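Local coordinates for DNA ligase (Archaeoglobus fulgidus, PDB 3GDE), which probably seals nicks in double-stranded DNA during replication, recombination and repair, using ATP and magnesium and passing through a lysine-AMP intermediate, at residues Glu37-Leu42 with Ala207-Glu212; Arg89-Leu94 with Ala98-Lys103; Ala128-Glu133 with Lys137-Leu142; Ser271-Asn276 with Val536-Thr541. All coordinates share one frame; numbering follows the deposited sequence.

Contacts 1, 2 and 3 belong to the helical N-terminal part of the ligase, whereas contact 4 lies near the middle of the molecule and joins the adenylation domain to the chain that follows the OB-fold strands. Contact 1 ties helix 39-49 to helix 200-216 and so encloses, along the sequence, the local contacts 2 and 3. Those two come one after the other, on helices 81-91 and 94-108 and then on helices 117-129 and 135-149, with centres about 24 Å apart. The centre of contact 4 is about 27 Å from those of contacts 1 and 3. Three contacts thus join helices within the helical N-terminal part, and the fourth joins two domains, consistent with the enzyme's closed conformation.

Contact 1 of 4, residues Glu37-Leu42 with Ala207-Glu212; sequences EDERDL and AKKEGE
Lys208 NZ donates to Glu37 OE1 at 3.2 Å, a salt bridge that joins the residues just before helix 39-49 to helix 200-216 on the surface of the all-helical part of the ligase. The ammonium comes from above the carboxylate plane, 53° out of it, and the two side chains meet at about a right angle. The lysine leaves its helix with CG anti to the backbone N (chi1 179°) and runs almost straight until a bend at chi4, which turns NZ toward the acid. Along the way its methylenes serve as an apolar surface: Lys208 CD rests 3.7 Å from Leu42 CD2, and Lys208 CE comes within 3.4 Å of Glu37 O. A long side chain with a greasy stem and a charged end suits this place, since buried Leu42 needs carbon against it while Glu37 stands in solvent. With Lys208 cut back to alanine, Glu37 would probably lose its mate across the contact, and Leu42 CD2 the part of its cover that CD supplies. Phe183, from a nearby loop, also packs on the lysine. Asp38, between the two glutamates, is the N-cap of helix 39-49. Two residues beyond Glu37, Glu39 forms a second, weak salt bridge with the neighbouring lysine, where Lys209 NZ lies 3.3 Å from Glu39 OE1 and Lys209 CD touches the same oxygen at 3.4 Å.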
loop_
_atom_site.group_PDB
_atom_site.type_symbol
_atom_site.label_atom_id
_atom_site.label_comp_id
_atom_site.label_asym_id
_atom_site.label_seq_id
_atom_site.Cartn_x
_atom_site.Cartn_y
_atom_site.Cartn_z
ATOM N N GLU A 37 1.708 11.747 -26.682
ATOM C CA GLU A 37 3.009 11.557 -27.324
ATOM C C GLU A 37 4.163 11.881 -26.394
ATOM O O GLU A 37 5.193 11.227 -26.453
ATOM C CB GLU A 37 3.119 12.371 -28.621
ATOM C CG GLU A 37 2.516 11.663 -29.841
ATOM C CD GLU A 37 3.158 10.294 -30.137
ATOM O OE1 GLU A 37 4.375 10.087 -29.871
ATOM O OE2 GLU A 37 2.430 9.420 -30.647
ATOM N N ASP A 38 3.980 12.874 -25.532
ATOM C CA ASP A 38 5.004 13.238 -24.569
ATOM C C ASP A 38 5.034 12.212 -23.447
ATOM O O ASP A 38 4.047 12.042 -22.726
ATOM C CB ASP A 38 4.769 14.652 -24.027
ATOM C CG ASP A 38 5.838 15.077 -23.047
ATOM O OD1 ASP A 38 5.874 14.537 -21.932
ATOM O OD2 ASP A 38 6.663 15.943 -23.384
ATOM N N GLU A 39 6.173 11.541 -23.294
ATOM C CA GLU A 39 6.249 10.368 -22.423
ATOM C C GLU A 39 6.142 10.682 -20.921
ATOM O O GLU A 39 5.781 9.814 -20.129
ATOM C CB GLU A 39 7.446 9.464 -22.770
ATOM C CG GLU A 39 8.827 10.038 -22.490
ATOM C CD GLU A 39 9.963 9.094 -22.916
ATOM O OE1 GLU A 39 9.934 8.602 -24.078
ATOM O OE2 GLU A 39 10.882 8.858 -22.092
ATOM N N ARG A 40 6.437 11.926 -20.544
ATOM C CA ARG A 40 6.289 12.344 -19.149
ATOM C C ARG A 40 4.879 12.807 -18.788
ATOM O O ARG A 40 4.487 12.688 -17.633
ATOM C CB ARG A 40 7.350 13.365 -18.739
ATOM C CG ARG A 40 7.404 14.597 -19.575
ATOM C CD ARG A 40 8.852 14.905 -19.934
ATOM N NE ARG A 40 9.560 15.603 -18.863
ATOM C CZ ARG A 40 10.149 16.792 -19.003
ATOM N NH1 ARG A 40 10.129 17.419 -20.178
ATOM N NH2 ARG A 40 10.774 17.350 -17.972
ATOM N N ASP A 41 4.121 13.319 -19.760
ATOM C CA ASP A 41 2.679 13.511 -19.569
ATOM C C ASP A 41 1.992 12.150 -19.448
ATOM O O ASP A 41 1.043 12.013 -18.687
ATOM C CB ASP A 41 2.024 14.306 -20.712
ATOM C CG ASP A 41 2.401 15.775 -20.715
ATOM O OD1 ASP A 41 2.204 16.417 -21.762
ATOM O OD2 ASP A 41 2.889 16.309 -19.697
ATOM N N LEU A 42 2.460 11.164 -20.219
ATOM C CA LEU A 42 1.935 9.791 -20.146
ATOM C C LEU A 42 2.173 9.212 -18.749
ATOM O O LEU A 42 1.243 8.767 -18.085
ATOM C CB LEU A 42 2.558 8.877 -21.222
ATOM C CG LEU A 42 2.168 7.378 -21.132
ATOM C CD1 LEU A 42 0.649 7.158 -21.231
ATOM C CD2 LEU A 42 2.898 6.499 -22.151
ATOM N N ALA A 207 5.628 0.286 -22.527
ATOM C CA ALA A 207 4.602 -0.261 -23.404
ATOM C C ALA A 207 4.382 0.622 -24.627
ATOM O O ALA A 207 4.145 0.114 -25.703
ATOM C CB ALA A 207 3.282 -0.478 -22.648
ATOM N N LYS A 208 4.462 1.939 -24.447
ATOM C CA LYS A 208 4.332 2.892 -25.539
ATOM C C LYS A 208 5.493 2.772 -26.536
ATOM O O LYS A 208 5.287 2.679 -27.747
ATOM C CB LYS A 208 4.274 4.317 -24.974
ATOM C CG LYS A 208 4.167 5.422 -26.024
ATOM C CD LYS A 208 4.609 6.746 -25.451
ATOM C CE LYS A 208 4.323 7.907 -26.389
ATOM N NZ LYS A 208 4.871 7.714 -27.756
ATOM N N LYS A 209 6.707 2.771 -26.003
ATOM C CA LYS A 209 7.916 2.827 -26.808
ATOM C C LYS A 209 8.280 1.490 -27.455
ATOM O O LYS A 209 8.769 1.470 -28.585
ATOM C CB LYS A 209 9.087 3.337 -25.961
ATOM C CG LYS A 209 8.930 4.771 -25.472
ATOM C CD LYS A 209 10.183 5.251 -24.709
ATOM C CE LYS A 209 11.368 5.516 -25.661
ATOM N NZ LYS A 209 12.296 6.607 -25.180
ATOM N N GLU A 210 8.036 0.383 -26.746
ATOM C CA GLU A 210 8.583 -0.921 -27.145
ATOM C C GLU A 210 7.564 -2.059 -27.159
ATOM O O GLU A 210 7.915 -3.199 -27.451
ATOM C CB GLU A 210 9.774 -1.309 -26.247
ATOM C CG GLU A 210 10.953 -0.332 -26.218
ATOM C CD GLU A 210 11.732 -0.284 -27.525
ATOM O OE1 GLU A 210 12.059 0.840 -27.981
ATOM O OE2 GLU A 210 12.025 -1.362 -28.100
ATOM N N GLY A 211 6.313 -1.754 -26.833
ATOM C CA GLY A 211 5.246 -2.756 -26.816
ATOM C C GLY A 211 5.487 -3.971 -25.923
ATOM O O GLY A 211 6.240 -3.911 -24.947
ATOM N N GLU A 212 4.835 -5.071 -26.283
ATOM C CA GLU A 212 4.939 -6.355 -25.584
ATOM C C GLU A 212 6.385 -6.855 -25.390
ATOM O O GLU A 212 6.775 -7.249 -24.288
ATOM C CB GLU A 212 4.106 -7.408 -26.329
ATOM C CG GLU A 212 4.236 -8.824 -25.794
ATOM C CD GLU A 212 3.471 -9.058 -24.508
ATOM O OE1 GLU A 212 3.707 -10.108 -23.871
ATOM O OE2 GLU A 212 2.624 -8.220 -24.132
#

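Contact 2 of 4, residues Arg89-Leu94 with Ala98-Lys103; sequences REYGDL and AEQLIK
A tight connection between two consecutive helices of the N-terminal helical domain brings Tyr91, at the end of helix 81-91, against Gln100 of helix 94-108. Gly92 breaks the first helix with a positive phi of 81°, a conformation that a residue without a beta carbon adopts easily. Asp93 then serves as N-cap of the second helix: its OD2 accepts from Leu96 N and also pairs with Arg160, so one short acid both starts a helix and ties it to helix 152-162. The new helix is secured by its first-turn bond, Ala98 N to Leu94 O, at 2.8 Å and nearly straight at 166°. Ala98 CB sits 3.5 Å from Leu94 O, and its small methyl fits the closely packed space near Leu73 and Thr159. Leu94, buried, turns its branches to Leu69 and Tyr70 of helix 66-77, which explains an apolar residue here. Tyr91, by contrast, is only partly buried. Its CG is placed anti to the carbonyl carbon (chi1 -71°), which sends the ring toward Gln100, and the two side chains cross at about a right angle. The amide plane runs within 6° of the ring plane, yet they do not stack; the touch is made by a methylene of the glutamine, with Tyr91 CZ at 3.8 Å from Gln100 CG and Tyr91 OH at 3.2 Å from the same carbon.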
loop_
_atom_site.group_PDB
_atom_site.type_symbol
_atom_site.label_atom_id
_atom_site.label_comp_id
_atom_site.label_asym_id
_atom_site.label_seq_id
_atom_site.Cartn_x
_atom_site.Cartn_y
_atom_site.Cartn_z
ATOM N N ARG A 89 -18.567 19.064 4.453
ATOM C CA ARG A 89 -19.654 18.244 4.998
ATOM C C ARG A 89 -20.934 18.402 4.177
ATOM O O ARG A 89 -21.766 17.496 4.137
ATOM C CB ARG A 89 -19.894 18.577 6.473
ATOM C CG ARG A 89 -18.702 18.242 7.372
ATOM C CD ARG A 89 -18.986 18.497 8.850
ATOM N NE ARG A 89 -19.121 19.919 9.183
ATOM C CZ ARG A 89 -18.133 20.717 9.571
ATOM N NH1 ARG A 89 -16.892 20.257 9.679
ATOM N NH2 ARG A 89 -18.388 21.989 9.854
ATOM N N GLU A 90 -21.080 19.553 3.519
ATOM C CA GLU A 90 -22.176 19.786 2.574
ATOM C C GLU A 90 -21.968 19.018 1.266
ATOM O O GLU A 90 -22.852 18.280 0.827
ATOM C CB GLU A 90 -22.318 21.284 2.283
ATOM C CG GLU A 90 -23.358 21.630 1.207
ATOM C CD GLU A 90 -23.393 23.122 0.844
ATOM O OE1 GLU A 90 -24.113 23.462 -0.128
ATOM O OE2 GLU A 90 -22.713 23.952 1.515
ATOM N N TYR A 91 -20.799 19.192 0.646
ATOM C CA TYR A 91 -20.522 18.572 -0.652
ATOM C C TYR A 91 -20.027 17.121 -0.546
ATOM O O TYR A 91 -20.147 16.357 -1.506
ATOM C CB TYR A 91 -19.529 19.421 -1.464
ATOM C CG TYR A 91 -20.098 20.719 -1.996
ATOM C CD1 TYR A 91 -20.024 21.889 -1.249
ATOM C CD2 TYR A 91 -20.702 20.778 -3.254
ATOM C CE1 TYR A 91 -20.537 23.090 -1.726
ATOM C CE2 TYR A 91 -21.228 21.985 -3.746
ATOM C CZ TYR A 91 -21.134 23.136 -2.970
ATOM O OH TYR A 91 -21.638 24.337 -3.431
ATOM N N GLY A 92 -19.471 16.751 0.607
ATOM C CA GLY A 92 -18.984 15.384 0.829
ATOM C C GLY A 92 -17.601 15.105 0.241
ATOM O O GLY A 92 -17.108 13.979 0.309
ATOM N N ASP A 93 -16.971 16.138 -0.316
ATOM C CA ASP A 93 -15.687 15.995 -0.995
ATOM C C ASP A 93 -14.999 17.346 -1.061
ATOM O O ASP A 93 -15.622 18.329 -1.444
ATOM C CB ASP A 93 -15.901 15.449 -2.413
ATOM C CG ASP A 93 -14.606 15.206 -3.139
ATOM O OD1 ASP A 93 -13.947 14.185 -2.860
ATOM O OD2 ASP A 93 -14.234 16.040 -3.989
ATOM N N LEU A 94 -13.718 17.395 -0.691
ATOM C CA LEU A 94 -12.967 18.643 -0.749
ATOM C C LEU A 94 -12.703 19.088 -2.190
ATOM O O LEU A 94 -12.578 20.292 -2.450
ATOM C CB LEU A 94 -11.660 18.565 0.049
ATOM C CG LEU A 94 -10.989 19.897 0.422
ATOM C CD1 LEU A 94 -11.848 20.773 1.361
ATOM C CD2 LEU A 94 -9.635 19.649 1.041
ATOM N N ALA A 98 -13.314 22.755 -3.583
ATOM C CA ALA A 98 -12.295 23.520 -4.292
ATOM C C ALA A 98 -12.843 24.041 -5.631
ATOM O O ALA A 98 -12.705 25.228 -5.933
ATOM C CB ALA A 98 -11.034 22.690 -4.491
ATOM N N GLU A 99 -13.491 23.159 -6.394
ATOM C CA GLU A 99 -14.153 23.518 -7.641
ATOM C C GLU A 99 -15.129 24.695 -7.478
ATOM O O GLU A 99 -15.150 25.616 -8.292
ATOM C CB GLU A 99 -14.883 22.311 -8.223
ATOM C CG GLU A 99 -15.541 22.569 -9.580
ATOM C CD GLU A 99 -16.539 21.489 -9.980
ATOM O OE1 GLU A 99 -16.785 20.546 -9.192
ATOM O OE2 GLU A 99 -17.092 21.586 -11.090
ATOM N N GLN A 100 -15.914 24.653 -6.408
ATOM C CA GLN A 100 -16.901 25.676 -6.115
ATOM C C GLN A 100 -16.259 27.002 -5.729
ATOM O O GLN A 100 -16.686 28.055 -6.198
ATOM C CB GLN A 100 -17.862 25.190 -5.017
ATOM C CG GLN A 100 -19.296 25.640 -5.228
ATOM C CD GLN A 100 -19.761 25.470 -6.673
ATOM O OE1 GLN A 100 -19.680 24.379 -7.254
ATOM N NE2 GLN A 100 -20.246 26.557 -7.261
ATOM N N LEU A 101 -15.231 26.955 -4.890
ATOM C CA LEU A 101 -14.520 28.178 -4.502
ATOM C C LEU A 101 -13.832 28.881 -5.681
ATOM O O LEU A 101 -13.870 30.098 -5.781
ATOM C CB LEU A 101 -13.507 27.904 -3.384
ATOM C CG LEU A 101 -14.066 27.431 -2.035
ATOM C CD1 LEU A 101 -12.933 27.182 -1.061
ATOM C CD2 LEU A 101 -15.087 28.444 -1.457
ATOM N N ILE A 102 -13.202 28.115 -6.567
ATOM C CA ILE A 102 -12.535 28.693 -7.729
ATOM C C ILE A 102 -13.547 29.204 -8.771
ATOM O O ILE A 102 -13.326 30.240 -9.396
ATOM C CB ILE A 102 -11.472 27.729 -8.336
ATOM C CG1 ILE A 102 -10.122 27.891 -7.622
ATOM C CG2 ILE A 102 -11.241 28.024 -9.818
ATOM C CD1 ILE A 102 -10.033 27.334 -6.232
ATOM N N LYS A 103 -14.663 28.496 -8.919
ATOM C CA LYS A 103 -15.750 28.931 -9.789
ATOM C C LYS A 103 -16.247 30.315 -9.378
ATOM O O LYS A 103 -16.416 31.193 -10.220
ATOM C CB LYS A 103 -16.898 27.921 -9.777
ATOM C CG LYS A 103 -17.985 28.211 -10.801
ATOM C CD LYS A 103 -19.151 27.256 -10.645
ATOM C CE LYS A 103 -20.415 27.793 -11.319
ATOM N NZ LYS A 103 -21.621 26.965 -11.007
#

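Contact 3 of 4, residues Ala128-Glu133 with Lys137-Leu142; sequences ASLTGE and KRKIML
After the last turn of helix 117-129 the backbone extends at Leu130 and passes alongside helix 135-149, with Leu130 CA 7.5 Å from Lys139 CA. Leu130 carries the contact. With CG anti to the carbonyl carbon (chi1 -60°), it sends CD1 in among three side chains of the helix. Arg138 crosses it at about a right angle and lays its stem against the methyls, Arg138 CD being 3.4 Å from Leu130 CD1; Lys139 CG is 3.8 Å from Leu130 CD1, and Leu142 CD1 meets it at 3.9 Å. A branched, wholly apolar residue suits this place, because what surrounds it is carbon even where the neighbours are charged. The charged ends go elsewhere: Arg138 NH1 pairs with Glu126 on helix 117-129. Lys139 stays extended beyond CG, so that CE passes 3.7 Å from Leu130 O while NZ reaches Gly63 O and donates to it. Replacing Lys139 by an alanine would probably deprive Gly63 O of this donor and open a gap beside Leu130 CD1 and CB. Further along the loop, Gly132 takes backbone angles at which a beta carbon would collide with the carbonyl O of Thr131, so a residue without one fits there. This is a pair of successive helices joined by a short loop, with one loop leucine laid against side chains of the second, within the ligase's all-helical N-terminal domain.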
loop_
_atom_site.group_PDB
_atom_site.type_symbol
_atom_site.label_atom_id
_atom_site.label_comp_id
_atom_site.label_asym_id
_atom_site.label_seq_id
_atom_site.Cartn_x
_atom_site.Cartn_y
_atom_site.Cartn_z
ATOM N N ALA A 128 7.355 18.289 -2.108
ATOM C CA ALA A 128 7.964 17.084 -1.511
ATOM C C ALA A 128 9.369 17.279 -0.894
ATOM O O ALA A 128 9.728 16.605 0.079
ATOM C CB ALA A 128 7.978 15.944 -2.523
ATOM N N SER A 129 10.157 18.192 -1.450
ATOM C CA SER A 129 11.526 18.437 -0.970
ATOM C C SER A 129 11.620 19.320 0.292
ATOM O O SER A 129 12.686 19.411 0.920
ATOM C CB SER A 129 12.384 19.034 -2.091
ATOM O OG SER A 129 11.879 20.297 -2.489
ATOM N N LEU A 130 10.509 19.951 0.669
ATOM C CA LEU A 130 10.535 20.976 1.708
ATOM C C LEU A 130 10.496 20.405 3.120
ATOM O O LEU A 130 9.538 19.748 3.505
ATOM C CB LEU A 130 9.401 21.987 1.507
ATOM C CG LEU A 130 9.371 22.778 0.198
ATOM C CD1 LEU A 130 8.212 23.744 0.234
ATOM C CD2 LEU A 130 10.682 23.517 -0.084
ATOM N N THR A 131 11.553 20.660 3.883
ATOM C CA THR A 131 11.596 20.297 5.296
ATOM C C THR A 131 12.072 21.474 6.141
ATOM O O THR A 131 12.715 22.408 5.641
ATOM C CB THR A 131 12.535 19.085 5.576
ATOM O OG1 THR A 131 13.812 19.298 4.955
ATOM C CG2 THR A 131 11.928 17.785 5.052
ATOM N N GLY A 132 11.732 21.428 7.422
ATOM C CA GLY A 132 12.349 22.319 8.391
ATOM C C GLY A 132 11.487 23.506 8.714
ATOM O O GLY A 132 10.287 23.508 8.427
ATOM N N GLU A 133 12.104 24.518 9.318
ATOM C CA GLU A 133 11.377 25.706 9.752
ATOM C C GLU A 133 10.822 26.463 8.564
ATOM O O GLU A 133 11.558 26.789 7.628
ATOM C CB GLU A 133 12.264 26.619 10.610
ATOM C CG GLU A 133 12.208 26.285 12.100
ATOM C CD GLU A 133 10.874 26.674 12.738
ATOM O OE1 GLU A 133 10.236 25.800 13.384
ATOM O OE2 GLU A 133 10.466 27.854 12.584
ATOM N N LYS A 137 4.494 26.542 5.747
ATOM C CA LYS A 137 3.936 27.775 5.198
ATOM C C LYS A 137 4.281 27.971 3.712
ATOM O O LYS A 137 3.438 28.420 2.935
ATOM C CB LYS A 137 4.350 28.998 6.028
ATOM C CG LYS A 137 3.885 28.962 7.496
ATOM C CD LYS A 137 2.410 29.315 7.650
ATOM C CE LYS A 137 2.012 29.385 9.118
ATOM N NZ LYS A 137 0.782 30.222 9.309
ATOM N N ARG A 138 5.507 27.630 3.319
ATOM C CA ARG A 138 5.861 27.667 1.893
ATOM C C ARG A 138 5.017 26.683 1.069
ATOM O O ARG A 138 4.546 27.023 -0.023
ATOM C CB ARG A 138 7.355 27.425 1.653
ATOM C CG ARG A 138 7.674 27.396 0.176
ATOM C CD ARG A 138 9.095 27.017 -0.102
ATOM N NE ARG A 138 9.886 28.218 -0.175
ATOM C CZ ARG A 138 10.404 28.728 -1.279
ATOM N NH1 ARG A 138 10.267 28.123 -2.453
ATOM N NH2 ARG A 138 11.078 29.856 -1.182
ATOM N N LYS A 139 4.811 25.480 1.606
ATOM C CA LYS A 139 3.913 24.510 0.977
ATOM C C LYS A 139 2.538 25.110 0.722
ATOM O O LYS A 139 1.981 24.955 -0.353
ATOM C CB LYS A 139 3.774 23.254 1.830
ATOM C CG LYS A 139 4.982 22.366 1.800
ATOM C CD LYS A 139 4.658 21.065 2.476
ATOM C CE LYS A 139 5.892 20.424 3.042
ATOM N NZ LYS A 139 5.533 19.098 3.592
ATOM N N ILE A 140 2.002 25.807 1.712
ATOM C CA ILE A 140 0.727 26.496 1.557
ATOM C C ILE A 140 0.823 27.560 0.445
ATOM O O ILE A 140 -0.077 27.677 -0.377
ATOM C CB ILE A 140 0.237 27.095 2.908
ATOM C CG1 ILE A 140 -0.084 25.959 3.897
ATOM C CG2 ILE A 140 -0.978 28.009 2.703
ATOM C CD1 ILE A 140 -0.126 26.378 5.395
ATOM N N MET A 141 1.928 28.304 0.402
ATOM C CA MET A 141 2.109 29.317 -0.637
ATOM C C MET A 141 2.202 28.718 -2.040
ATOM O O MET A 141 1.652 29.272 -2.984
ATOM C CB MET A 141 3.318 30.214 -0.322
ATOM C CG MET A 141 3.119 31.103 0.918
ATOM S SD MET A 141 1.450 31.805 0.996
ATOM C CE MET A 141 1.528 32.908 -0.417
ATOM N N LEU A 142 2.873 27.574 -2.164
ATOM C CA LEU A 142 2.965 26.848 -3.437
ATOM C C LEU A 142 1.628 26.288 -3.906
ATOM O O LEU A 142 1.277 26.408 -5.075
ATOM C CB LEU A 142 4.015 25.739 -3.363
ATOM C CG LEU A 142 5.474 26.207 -3.349
ATOM C CD1 LEU A 142 6.404 25.057 -2.966
ATOM C CD2 LEU A 142 5.872 26.836 -4.699
#

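Contact 4 of 4, residues Ser271-Asn276 with Val536-Thr541; sequences SRRLEN and VDEADT. With PO4 (phosphate ion), chain B.
Bends at chi2 and chi3 fold Arg273 back toward Glu538, whose own chain bends at chi2; with the arginine's chi1 at -27°, away from the usual staggered value, its CG lies beside the backbone N. The two side chains slide past each other in opposite directions. The salt bridge they form joins the adenylation domain, through a type I beta turn from Ser271 to Leu274, to the segment between the OB-fold strands and helix 542-550, and is consistent with the closed conformation of the enzyme. The grip is side-on and both nitrogens take the same oxygen: Arg273 NE to Glu538 OE2 is 3.0 Å, and Arg273 NH2 to Glu538 OE2 is 2.7 Å. The oxygen lies close to the guanidinium plane; NH2 meets its anti lone pair, but NE comes from above the carboxylate, whose plane is turned 61° from that of the arginine. A long, flat cation with several N-H groups suits a bridge between domains. Arg272, predicted to bind ATP, lies face to face with Arg273, the CZ of each 3.7 Å above the plane of the other. Such a pair of cations is probably eased by nearby anions, Glu538 beside Arg273 and a phosphate, probably from the crystallisation liquor, beside Arg272, its O4 at the edge 2.7 Å from Arg272 NH1. Arg414 and Lys420, also predicted ATP-binding residues, hold the same phosphate. Glu538 OE1 accepts weakly from a water at 3.4 Å, which also donates to Arg272 O at 3.3 Å.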
loop_
_atom_site.group_PDB
_atom_site.type_symbol
_atom_site.label_atom_id
_atom_site.label_comp_id
_atom_site.label_asym_id
_atom_site.label_seq_id
_atom_site.Cartn_x
_atom_site.Cartn_y
_atom_site.Cartn_z
ATOM N N SER A 271 9.853 -2.816 3.203
ATOM C CA SER A 271 8.919 -3.572 4.025
ATOM C C SER A 271 7.936 -4.376 3.156
ATOM O O SER A 271 8.053 -4.407 1.927
ATOM C CB SER A 271 8.174 -2.621 4.957
ATOM O OG SER A 271 7.344 -1.743 4.211
ATOM N N ARG A 272 6.984 -5.043 3.808
ATOM C CA ARG A 272 5.964 -5.864 3.143
ATOM C C ARG A 272 5.172 -5.051 2.125
ATOM O O ARG A 272 4.861 -5.551 1.049
ATOM C CB ARG A 272 5.058 -6.526 4.214
ATOM C CG ARG A 272 3.654 -7.014 3.830
ATOM C CD ARG A 272 3.592 -8.246 2.924
ATOM N NE ARG A 272 3.177 -7.789 1.611
ATOM C CZ ARG A 272 1.987 -7.975 1.049
ATOM N NH1 ARG A 272 1.034 -8.694 1.626
ATOM N NH2 ARG A 272 1.780 -7.449 -0.143
ATOM N N ARG A 273 4.877 -3.795 2.469
ATOM C CA ARG A 273 4.134 -2.890 1.575
ATOM C C ARG A 273 5.089 -2.012 0.763
ATOM O O ARG A 273 4.679 -1.030 0.125
ATOM C CB ARG A 273 3.123 -2.012 2.339
ATOM C CG ARG A 273 2.542 -2.552 3.662
ATOM C CD ARG A 273 1.971 -3.981 3.647
ATOM N NE ARG A 273 0.892 -4.241 2.693
ATOM C CZ ARG A 273 0.017 -5.250 2.800
ATOM N NH1 ARG A 273 0.071 -6.094 3.827
ATOM N NH2 ARG A 273 -0.922 -5.424 1.875
ATOM N N LEU A 274 6.366 -2.398 0.798
ATOM C CA LEU A 274 7.440 -1.756 0.063
ATOM C C LEU A 274 7.663 -0.288 0.438
ATOM O O LEU A 274 7.912 0.535 -0.432
ATOM C CB LEU A 274 7.278 -1.936 -1.459
ATOM C CG LEU A 274 7.140 -3.362 -2.002
ATOM C CD1 LEU A 274 6.930 -3.318 -3.498
ATOM C CD2 LEU A 274 8.340 -4.232 -1.662
ATOM N N GLU A 275 7.573 0.025 1.730
ATOM C CA GLU A 275 8.070 1.294 2.252
ATOM C C GLU A 275 9.575 1.146 2.408
ATOM O O GLU A 275 10.051 0.099 2.863
ATOM C CB GLU A 275 7.448 1.619 3.618
ATOM C CG GLU A 275 7.814 3.006 4.181
ATOM C CD GLU A 275 7.741 3.103 5.720
ATOM O OE1 GLU A 275 7.151 2.202 6.371
ATOM O OE2 GLU A 275 8.277 4.095 6.285
ATOM N N ASN A 276 10.316 2.188 2.026
ATOM C CA ASN A 276 11.761 2.248 2.249
ATOM C C ASN A 276 12.031 2.472 3.746
ATOM O O ASN A 276 11.795 3.557 4.283
ATOM C CB ASN A 276 12.392 3.351 1.381
ATOM C CG ASN A 276 13.916 3.251 1.287
ATOM O OD1 ASN A 276 14.499 3.519 0.232
ATOM N ND2 ASN A 276 14.563 2.881 2.381
ATOM N N VAL A 536 -4.443 3.049 2.323
ATOM C CA VAL A 536 -5.733 2.425 1.971
ATOM C C VAL A 536 -5.614 1.419 0.831
ATOM O O VAL A 536 -6.372 0.456 0.782
ATOM C CB VAL A 536 -6.914 3.434 1.691
ATOM C CG1 VAL A 536 -6.626 4.796 2.239
ATOM C CG2 VAL A 536 -7.270 3.512 0.197
ATOM N N ASP A 537 -4.655 1.609 -0.071
ATOM C CA ASP A 537 -4.482 0.606 -1.123
ATOM C C ASP A 537 -3.634 -0.600 -0.692
ATOM O O ASP A 537 -3.369 -1.488 -1.497
ATOM C CB ASP A 537 -4.056 1.223 -2.465
ATOM C CG ASP A 537 -2.663 1.800 -2.438
ATOM O OD1 ASP A 537 -1.720 1.052 -2.075
ATOM O OD2 ASP A 537 -2.511 2.995 -2.812
ATOM N N GLU A 538 -3.245 -0.648 0.583
ATOM C CA GLU A 538 -2.665 -1.872 1.150
ATOM C C GLU A 538 -3.614 -2.605 2.115
ATOM O O GLU A 538 -3.208 -3.550 2.786
ATOM C CB GLU A 538 -1.294 -1.623 1.792
ATOM C CG GLU A 538 -0.170 -1.322 0.803
ATOM C CD GLU A 538 0.039 -2.418 -0.268
ATOM O OE1 GLU A 538 0.523 -2.069 -1.368
ATOM O OE2 GLU A 538 -0.273 -3.617 -0.031
ATOM N N ALA A 539 -4.877 -2.177 2.156
ATOM C CA ALA A 539 -5.893 -2.869 2.930
ATOM C C ALA A 539 -6.188 -4.189 2.249
ATOM O O ALA A 539 -6.011 -4.325 1.038
ATOM C CB ALA A 539 -7.153 -2.038 3.038
ATOM N N ASP A 540 -6.639 -5.161 3.027
ATOM C CA ASP A 540 -6.966 -6.463 2.472
ATOM C C ASP A 540 -8.094 -6.374 1.454
ATOM O O ASP A 540 -9.008 -5.562 1.589
ATOM C CB ASP A 540 -7.258 -7.468 3.583
ATOM C CG ASP A 540 -5.988 -7.940 4.268
ATOM O OD1 ASP A 540 -5.229 -8.721 3.639
ATOM O OD2 ASP A 540 -5.740 -7.521 5.418
ATOM N N THR A 541 -7.986 -7.202 0.420
ATOM C CA THR A 541 -8.860 -7.129 -0.746
ATOM C C THR A 541 -10.106 -7.981 -0.577
ATOM O O THR A 541 -10.117 -8.922 0.226
ATOM C CB THR A 541 -8.107 -7.565 -2.025
ATOM O OG1 THR A 541 -7.634 -8.912 -1.872
ATOM C CG2 THR A 541 -6.919 -6.644 -2.291
HETATM P P PO4 B . 0.371 -11.420 3.847
HETATM O O1 PO4 B . 1.783 -10.878 3.947
HETATM O O2 PO4 B . 0.467 -12.835 3.341
HETATM O O3 PO4 B . -0.301 -11.428 5.202
HETATM O O4 PO4 B . -0.416 -10.569 2.890
HETATM O O HOH W 1 3.174 -4.238 -1.441
#